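Local coordinates for protein Exo-poly-alpha-D-galacturonosidase (Thermotoga maritima, PDB 3JUR) that is an exopolygalacturonase that probably hydrolyses polygalacturonic acid, the backbone of pectin, by cleaving glycosidic bonds at the chain end, at residues 21-26 against 124-129; 53-58 against 75-80; 119-124 against 195-200. All blocks are in the same frame, centred on the assembly; numbering follows the deposited sequence.

Interaction 1: residues 21-26 against 124-129; sequences PQIPDR and NVAITG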
loop_
_atom_site.group_PDB
_atom_site.type_symbol
_atom_site.label_atom_id
_atom_site.label_comp_id
_atom_site.label_asym_id
_atom_site.label_seq_id
_atom_site.Cartn_x
_atom_site.Cartn_y
_atom_site.Cartn_z
ATOM N N PRO D 21 39.928 29.869 0.520
ATOM C CA PRO D 21 40.808 30.989 0.845
ATOM C C PRO D 21 42.089 30.985 0.009
ATOM O O PRO D 21 42.659 29.919 -0.248
ATOM C CB PRO D 21 41.147 30.757 2.321
ATOM C CG PRO D 21 40.936 29.296 2.544
ATOM C CD PRO D 21 39.796 28.927 1.647
ATOM N N GLN D 22 42.520 32.164 -0.431
ATOM C CA GLN D 22 43.849 32.307 -1.012
ATOM C C GLN D 22 44.877 32.174 0.112
ATOM O O GLN D 22 44.764 32.824 1.153
ATOM C CB GLN D 22 44.013 33.654 -1.733
ATOM C CG GLN D 22 43.421 33.712 -3.149
ATOM C CD GLN D 22 44.131 32.790 -4.138
ATOM O OE1 GLN D 22 45.324 32.941 -4.410
ATOM N NE2 GLN D 22 43.389 31.838 -4.688
ATOM N N ILE D 23 45.854 31.301 -0.101
ATOM C CA ILE D 23 46.951 31.103 0.843
ATOM C C ILE D 23 48.250 31.375 0.096
ATOM O O ILE D 23 48.514 30.734 -0.924
ATOM C CB ILE D 23 46.958 29.654 1.438
ATOM C CG1 ILE D 23 45.646 29.336 2.180
ATOM C CG2 ILE D 23 48.182 29.425 2.320
ATOM C CD1 ILE D 23 45.392 30.137 3.464
ATOM N N PRO D 24 49.061 32.336 0.592
ATOM C CA PRO D 24 50.331 32.693 -0.049
ATOM C C PRO D 24 51.187 31.472 -0.399
ATOM O O PRO D 24 51.234 30.505 0.367
ATOM C CB PRO D 24 51.031 33.541 1.018
ATOM C CG PRO D 24 49.925 34.159 1.786
ATOM C CD PRO D 24 48.815 33.141 1.806
ATOM N N ASP D 25 51.848 31.524 -1.554
ATOM C CA ASP D 25 52.720 30.439 -2.001
ATOM C C ASP D 25 54.045 30.507 -1.245
ATOM O O ASP D 25 54.986 31.188 -1.662
ATOM C CB ASP D 25 52.937 30.503 -3.519
ATOM C CG ASP D 25 53.443 29.186 -4.097
ATOM O OD1 ASP D 25 52.970 28.114 -3.663
ATOM O OD2 ASP D 25 54.309 29.224 -4.998
ATOM N N ARG D 26 54.096 29.794 -0.125
ATOM C CA ARG D 26 55.181 29.895 0.844
ATOM C C ARG D 26 54.924 28.818 1.892
ATOM O O ARG D 26 53.784 28.646 2.330
ATOM C CB ARG D 26 55.151 31.285 1.495
ATOM C CG ARG D 26 56.436 31.747 2.128
ATOM C CD ARG D 26 56.247 33.088 2.842
ATOM N NE ARG D 26 56.153 34.227 1.922
ATOM C CZ ARG D 26 55.084 35.012 1.777
ATOM N NH1 ARG D 26 53.983 34.811 2.493
ATOM N NH2 ARG D 26 55.119 36.013 0.912
ATOM N N ASN D 124 41.216 34.219 5.854
ATOM C CA ASN D 124 41.961 33.280 4.998
ATOM C C ASN D 124 42.757 32.255 5.805
ATOM O O ASN D 124 43.991 32.280 5.823
ATOM C CB ASN D 124 42.888 34.023 4.015
ATOM C CG ASN D 124 42.192 35.169 3.300
ATOM O OD1 ASN D 124 41.050 35.044 2.860
ATOM N ND2 ASN D 124 42.885 36.296 3.182
ATOM N N VAL D 125 42.040 31.372 6.488
ATOM C CA VAL D 125 42.654 30.383 7.360
ATOM C C VAL D 125 42.193 28.989 6.938
ATOM O O VAL D 125 41.012 28.781 6.667
ATOM C CB VAL D 125 42.335 30.672 8.852
ATOM C CG1 VAL D 125 42.885 29.574 9.750
ATOM C CG2 VAL D 125 42.928 32.018 9.276
ATOM N N ALA D 126 43.127 28.043 6.851
ATOM C CA ALA D 126 42.794 26.697 6.381
ATOM C C ALA D 126 43.445 25.594 7.204
ATOM O O ALA D 126 44.553 25.759 7.717
ATOM C CB ALA D 126 43.157 26.541 4.908
ATOM N N ILE D 127 42.730 24.477 7.341
ATOM C CA ILE D 127 43.302 23.247 7.882
ATOM C C ILE D 127 43.123 22.156 6.829
ATOM O O ILE D 127 41.997 21.805 6.479
ATOM C CB ILE D 127 42.643 22.846 9.218
ATOM C CG1 ILE D 127 42.881 23.932 10.280
ATOM C CG2 ILE D 127 43.158 21.483 9.687
ATOM C CD1 ILE D 127 41.932 23.848 11.480
ATOM N N THR D 128 44.236 21.642 6.313
ATOM C CA THR D 128 44.216 20.719 5.176
ATOM C C THR D 128 45.080 19.487 5.471
ATOM O O THR D 128 45.712 19.407 6.530
ATOM C CB THR D 128 44.707 21.406 3.863
ATOM O OG1 THR D 128 46.116 21.658 3.941
ATOM C CG2 THR D 128 43.984 22.727 3.616
ATOM N N GLY D 129 45.107 18.538 4.539
ATOM C CA GLY D 129 45.940 17.344 4.668
ATOM C C GLY D 129 45.135 16.127 5.066
ATOM O O GLY D 129 43.950 16.230 5.344
HETATM O O HOH W 1 40.877 34.245 0.415
#
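N124 makes the largest single contribution to this contact, ahead of P21 and I23. Its CG is anti to the carbonyl carbon (chi1 -47°), so the side chain rises beside its own backbone N at the corner that leads into strand 125-128. CB sits 3.6 Å from the carbonyl O of Q22 and 4.1 Å from P21 CB, while CG is slightly further from the same Q22 oxygen. At the tip, OD1 accepts a hydrogen bond from a water at 2.6 Å, and the same water takes the N-H of Q22 at 2.8 Å. This water bridges the two segments, which share no direct hydrogen bond. OD1 is also bonded to the amide of N200, and ND2 to OD1 of N79, so both amide atoms are engaged. P21 sets CB 3.8 Å from N124 CA and, further along the strand, turns CG to A126 CB, 4.3 Å away. I23 reaches the same methyl loosely through CD1, which lies 3.5 Å from the carbonyl O of N124. Loop 21-26 thus runs as an irregular, extended segment across the outer surface of a right-handed parallel beta-helix, crossing at a corner occupied by an asparagine ladder.

Interaction 2: residues 53-58 against 75-80; sequences ELSKQG and HLKSNI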
loop_
_atom_site.group_PDB
_atom_site.type_symbol
_atom_site.label_atom_id
_atom_site.label_comp_id
_atom_site.label_asym_id
_atom_site.label_seq_id
_atom_site.Cartn_x
_atom_site.Cartn_y
_atom_site.Cartn_z
ATOM N N GLU D 53 56.726 32.873 12.239
ATOM C CA GLU D 53 57.662 32.991 11.118
ATOM C C GLU D 53 56.905 33.153 9.797
ATOM O O GLU D 53 57.271 33.985 8.970
ATOM C CB GLU D 53 58.623 31.799 11.061
ATOM C CG GLU D 53 59.752 31.925 10.026
ATOM C CD GLU D 53 60.834 32.912 10.433
ATOM O OE1 GLU D 53 60.591 34.139 10.386
ATOM O OE2 GLU D 53 61.943 32.457 10.787
ATOM N N LEU D 54 55.845 32.371 9.616
ATOM C CA LEU D 54 55.000 32.474 8.423
ATOM C C LEU D 54 54.234 33.787 8.375
ATOM O O LEU D 54 54.193 34.451 7.344
ATOM C CB LEU D 54 54.018 31.302 8.349
ATOM C CG LEU D 54 54.527 29.992 7.756
ATOM C CD1 LEU D 54 53.582 28.855 8.125
ATOM C CD2 LEU D 54 54.688 30.101 6.244
ATOM N N SER D 55 53.628 34.144 9.504
ATOM C CA SER D 55 52.858 35.374 9.640
ATOM C C SER D 55 53.719 36.616 9.385
ATOM O O SER D 55 53.238 37.603 8.817
ATOM C CB SER D 55 52.228 35.433 11.032
ATOM O OG SER D 55 51.361 36.538 11.153
ATOM N N LYS D 56 54.988 36.550 9.802
ATOM C CA LYS D 56 55.980 37.611 9.578
ATOM C C LYS D 56 56.142 37.928 8.088
ATOM O O LYS D 56 56.211 39.094 7.694
ATOM C CB LYS D 56 57.336 37.192 10.167
ATOM C CG LYS D 56 58.242 38.343 10.570
ATOM C CD LYS D 56 59.642 37.866 10.965
ATOM C CE LYS D 56 60.581 37.820 9.765
ATOM N NZ LYS D 56 61.945 37.349 10.129
ATOM N N GLN D 57 56.197 36.878 7.272
ATOM C CA GLN D 57 56.363 37.008 5.824
ATOM C C GLN D 57 55.052 37.332 5.092
ATOM O O GLN D 57 55.074 37.734 3.926
ATOM C CB GLN D 57 56.992 35.733 5.256
ATOM C CG GLN D 57 58.438 35.498 5.693
ATOM C CD GLN D 57 58.906 34.079 5.425
ATOM O OE1 GLN D 57 59.645 33.829 4.475
ATOM N NE2 GLN D 57 58.464 33.138 6.254
ATOM N N GLY D 58 53.920 37.150 5.774
ATOM C CA GLY D 58 52.603 37.451 5.205
ATOM C C GLY D 58 51.692 36.243 5.061
ATOM O O GLY D 58 50.640 36.321 4.420
ATOM N N HIS D 75 47.240 28.335 18.127
ATOM C CA HIS D 75 46.589 29.586 17.746
ATOM C C HIS D 75 46.986 30.008 16.337
ATOM O O HIS D 75 48.133 30.376 16.085
ATOM C CB HIS D 75 46.882 30.689 18.773
ATOM C CG HIS D 75 46.109 30.541 20.048
ATOM N ND1 HIS D 75 46.150 31.477 21.058
ATOM C CD2 HIS D 75 45.263 29.568 20.469
ATOM C CE1 HIS D 75 45.376 31.082 22.054
ATOM N NE2 HIS D 75 44.826 29.927 21.721
ATOM N N LEU D 76 46.032 29.919 15.417
ATOM C CA LEU D 76 46.257 30.311 14.034
ATOM C C LEU D 76 46.189 31.830 13.888
ATOM O O LEU D 76 45.658 32.523 14.754
ATOM C CB LEU D 76 45.248 29.623 13.107
ATOM C CG LEU D 76 45.313 28.092 13.056
ATOM C CD1 LEU D 76 44.054 27.500 12.432
ATOM C CD2 LEU D 76 46.562 27.599 12.327
ATOM N N LYS D 77 46.766 32.343 12.808
ATOM C CA LYS D 77 46.641 33.754 12.459
ATOM C C LYS D 77 46.147 33.831 11.020
ATOM O O LYS D 77 46.063 32.804 10.343
ATOM C CB LYS D 77 47.976 34.487 12.645
ATOM C CG LYS D 77 48.493 34.474 14.085
ATOM C CD LYS D 77 49.778 35.256 14.248
ATOM C CE LYS D 77 50.354 35.054 15.643
ATOM N NZ LYS D 77 51.394 36.067 15.962
ATOM N N SER D 78 45.795 35.031 10.566
ATOM C CA SER D 78 45.350 35.251 9.189
ATOM C C SER D 78 46.354 34.752 8.147
ATOM O O SER D 78 47.568 34.871 8.340
ATOM C CB SER D 78 45.067 36.736 8.959
ATOM O OG SER D 78 43.841 37.116 9.550
ATOM N N ASN D 79 45.833 34.194 7.052
ATOM C CA ASN D 79 46.642 33.743 5.901
ATOM C C ASN D 79 47.495 32.502 6.163
ATOM O O ASN D 79 48.498 32.265 5.475
ATOM C CB ASN D 79 47.504 34.888 5.341
ATOM C CG ASN D 79 46.681 36.091 4.939
ATOM O OD1 ASN D 79 45.739 35.982 4.148
ATOM N ND2 ASN D 79 47.023 37.245 5.488
ATOM N N ILE D 80 47.075 31.710 7.146
ATOM C CA ILE D 80 47.793 30.505 7.555
ATOM C C ILE D 80 47.025 29.232 7.195
ATOM O O ILE D 80 45.830 29.095 7.508
ATOM C CB ILE D 80 48.118 30.517 9.082
ATOM C CG1 ILE D 80 48.992 31.726 9.460
ATOM C CG2 ILE D 80 48.765 29.197 9.533
ATOM C CD1 ILE D 80 50.363 31.797 8.784
#
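Of the flat groups, only the amide of N79 meets the other segment. It presents its CB end to the helix terminus: the carbonyl O of G58 is 3.6 Å from N79 CB, while N79 ND2 stays 3.9 Å from that oxygen, a polar approach without a hydrogen bond. OD1 of the same amide accepts a hydrogen bond from ND2 of N124. The amide of Q57 folds back along its own helix, where NE2 donates to E53 O at 3.1 Å. That acceptor lies near the amide plane of Q57, yet the nitrogen stands well above the E53 carbonyl plane.

Between the segments the packing is aliphatic. I80 bends at CG1 (chi2 -61°), which brings CD1 to 3.7 Å from L54 CB and 4.1 Å from S55 N, laying the methyl against the helix backbone. On the more exposed side K77 runs extended past S55, its CD 3.7 Å from S55 OG, and its ammonium continues to a salt bridge with E52 one turn earlier in the helix.

Helix 44-57 closes in a Schellman motif with G58 at C-prime, where phi is +117° and a CB would collide with the carbonyl O of Q57. Opposite, K77 to I80 form a type II turn with N79 at its positive-phi position. Together they place a helix across the N-terminal end of the parallel beta-helix, the end cap familiar from pectin lyase-like folds.

Interaction 3: residues 119-124 against 195-200; sequences ALDCEN and FYRCRN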
loop_
_atom_site.group_PDB
_atom_site.type_symbol
_atom_site.label_atom_id
_atom_site.label_comp_id
_atom_site.label_asym_id
_atom_site.label_seq_id
_atom_site.Cartn_x
_atom_site.Cartn_y
_atom_site.Cartn_z
ATOM N N ALA D 119 41.249 30.293 16.120
ATOM C CA ALA D 119 41.459 31.533 15.371
ATOM C C ALA D 119 40.393 32.557 15.753
ATOM O O ALA D 119 39.202 32.243 15.769
ATOM C CB ALA D 119 41.438 31.269 13.869
ATOM N N LEU D 120 40.824 33.776 16.060
ATOM C CA LEU D 120 39.907 34.854 16.420
ATOM C C LEU D 120 40.120 36.052 15.506
ATOM O O LEU D 120 41.244 36.530 15.370
ATOM C CB LEU D 120 40.114 35.270 17.884
ATOM C CG LEU D 120 39.437 36.565 18.360
ATOM C CD1 LEU D 120 37.914 36.420 18.413
ATOM C CD2 LEU D 120 39.992 37.005 19.713
ATOM N N ASP D 121 39.040 36.528 14.888
ATOM C CA ASP D 121 39.072 37.717 14.016
ATOM C C ASP D 121 40.058 37.575 12.848
ATOM O O ASP D 121 40.663 38.555 12.404
ATOM C CB ASP D 121 39.377 38.989 14.834
ATOM C CG ASP D 121 38.213 39.420 15.715
ATOM O OD1 ASP D 121 37.046 39.345 15.258
ATOM O OD2 ASP D 121 38.467 39.848 16.864
ATOM N N CYS D 122 40.216 36.349 12.367
ATOM C CA CYS D 122 41.178 36.041 11.313
ATOM C C CYS D 122 40.512 35.931 9.949
ATOM O O CYS D 122 39.296 35.738 9.841
ATOM C CB CYS D 122 41.913 34.737 11.629
ATOM S SG CYS D 122 43.059 34.836 13.027
ATOM N N GLU D 123 41.337 36.021 8.913
ATOM C CA GLU D 123 40.889 35.961 7.536
ATOM C C GLU D 123 41.797 34.998 6.769
ATOM O O GLU D 123 43.006 34.968 7.013
ATOM C CB GLU D 123 40.983 37.361 6.945
ATOM C CG GLU D 123 40.394 37.548 5.568
ATOM C CD GLU D 123 40.531 38.987 5.095
ATOM O OE1 GLU D 123 41.616 39.584 5.285
ATOM O OE2 GLU D 123 39.550 39.521 4.540
ATOM N N ASN D 124 41.216 34.219 5.854
ATOM C CA ASN D 124 41.961 33.280 4.998
ATOM C C ASN D 124 42.757 32.255 5.805
ATOM O O ASN D 124 43.991 32.280 5.823
ATOM C CB ASN D 124 42.888 34.023 4.015
ATOM C CG ASN D 124 42.192 35.169 3.300
ATOM O OD1 ASN D 124 41.050 35.044 2.860
ATOM N ND2 ASN D 124 42.885 36.296 3.182
ATOM N N PHE D 195 36.771 28.647 14.975
ATOM C CA PHE D 195 37.024 29.886 14.256
ATOM C C PHE D 195 36.018 30.897 14.779
ATOM O O PHE D 195 34.806 30.701 14.646
ATOM C CB PHE D 195 36.829 29.686 12.747
ATOM C CG PHE D 195 37.706 28.615 12.157
ATOM C CD1 PHE D 195 39.000 28.912 11.734
ATOM C CD2 PHE D 195 37.238 27.303 12.026
ATOM C CE1 PHE D 195 39.827 27.924 11.198
ATOM C CE2 PHE D 195 38.057 26.307 11.486
ATOM C CZ PHE D 195 39.358 26.622 11.077
ATOM N N TYR D 196 36.517 31.966 15.387
ATOM C CA TYR D 196 35.654 32.981 15.994
ATOM C C TYR D 196 35.725 34.296 15.219
ATOM O O TYR D 196 36.789 34.923 15.136
ATOM C CB TYR D 196 36.027 33.197 17.464
ATOM C CG TYR D 196 34.833 33.451 18.347
ATOM C CD1 TYR D 196 34.271 32.421 19.107
ATOM C CD2 TYR D 196 34.246 34.714 18.407
ATOM C CE1 TYR D 196 33.157 32.648 19.917
ATOM C CE2 TYR D 196 33.139 34.955 19.211
ATOM C CZ TYR D 196 32.599 33.923 19.964
ATOM O OH TYR D 196 31.497 34.168 20.747
ATOM N N ARG D 197 34.585 34.691 14.650
ATOM C CA ARG D 197 34.458 35.897 13.822
ATOM C C ARG D 197 35.479 35.920 12.673
ATOM O O ARG D 197 36.217 36.895 12.492
ATOM C CB ARG D 197 34.555 37.174 14.672
ATOM C CG ARG D 197 33.553 37.276 15.822
ATOM C CD ARG D 197 33.524 38.696 16.397
ATOM N NE ARG D 197 34.810 39.096 16.969
ATOM C CZ ARG D 197 34.992 39.516 18.222
ATOM N NH1 ARG D 197 33.968 39.610 19.060
ATOM N NH2 ARG D 197 36.206 39.861 18.636
ATOM N N CYS D 198 35.517 34.832 11.907
ATOM C CA CYS D 198 36.488 34.692 10.829
ATOM C C CYS D 198 35.828 34.747 9.458
ATOM O O CYS D 198 34.639 34.474 9.322
ATOM C CB CYS D 198 37.271 33.385 10.977
ATOM S SG CYS D 198 38.287 33.302 12.447
ATOM N N ARG D 199 36.624 35.100 8.454
ATOM C CA ARG D 199 36.206 35.118 7.058
ATOM C C ARG D 199 37.120 34.216 6.242
ATOM O O ARG D 199 38.332 34.200 6.467
ATOM C CB ARG D 199 36.297 36.543 6.501
ATOM C CG ARG D 199 34.961 37.223 6.266
ATOM C CD ARG D 199 35.132 38.683 5.822
ATOM N NE ARG D 199 36.023 38.830 4.669
ATOM C CZ ARG D 199 36.226 39.967 3.997
ATOM N NH1 ARG D 199 35.590 41.082 4.341
ATOM N NH2 ARG D 199 37.065 39.989 2.967
ATOM N N ASN D 200 36.543 33.493 5.279
ATOM C CA ASN D 200 37.299 32.652 4.333
ATOM C C ASN D 200 38.071 31.546 5.045
ATOM O O ASN D 200 39.292 31.643 5.249
ATOM C CB ASN D 200 38.256 33.480 3.456
ATOM C CG ASN D 200 37.606 34.722 2.877
ATOM O OD1 ASN D 200 36.389 34.791 2.727
ATOM N ND2 ASN D 200 38.423 35.716 2.551
#
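An asparagine ladder marks one corner of the parallel beta-helix where these two successive coils stack in exact register, A119 over F195 through N124 over N200. N124 and N200 both have left-handed backbone angles, and their amides lie side by side, nearly coplanar. N200 ND2 donates in the plane of the N124 carbonyl to OD1 at 2.7 Å (N-H...O 166°), while OD1 of N200 continues the ladder to N223. An alanine at N124 would lose OD1 and ND2, and with them the rungs to N200 and N79, and would probably loosen the corner that links the coils.

Main-chain bonds hold the coils together before and after the intervening turn: Y196 N to A119 O, D121 N to Y196 O, R199 N to C122 O, and N124 N to R199 O. Within the turn, D121 and R197 lie side by side in a bidentate, in-plane salt bridge. Their flat groups are almost coplanar, 14° apart, and R197 grips the carboxylate side-on: NE meets OD1 at 2.8 Å and NH2 meets OD2 at 2.9 Å, each on a syn lone pair. A bend at chi3 (-62°) swings the guanidinium into that plane, and L120 CD1 lies 3.8 Å from its NH2. E123 and R199 pair less specifically, with E123 OE2 over one face of the R199 guanidinium, 3.0 Å from NH2, so charge rather than a directed N-H links them.

On the inward side, A119 CB packs 4.0 Å from F195 CD1, and the F195 ring goes on to V125, I127, V201 and V203. Between the coils, C198 SG accepts a weak, long hydrogen bond of 3.6 Å from C122 N.

In the fold
All three contacts lie on the same side of the chain's centre, in the N-terminal part of the beta-helix. The centres of interaction 1 and interaction 2 are about 10 Å apart. Interaction 3 has its centre about 12 Å from that of interaction 2 and about 13 Å from that of interaction 1. N124 belongs to both interaction 1 and interaction 3, and its ND2 forms the rung to N79 OD1 (3.0 Å) that joins interaction 2 to them. The coil of 75-80 also pairs with that of 119-129 through probable hydrogen bonds from A126 N to I80 O (3.0 Å), N79 N to E123 O (2.9 Å) and E123 N to S78 OG (2.8 Å). The next coil joins through V125 N and N200 O (3.0 Å).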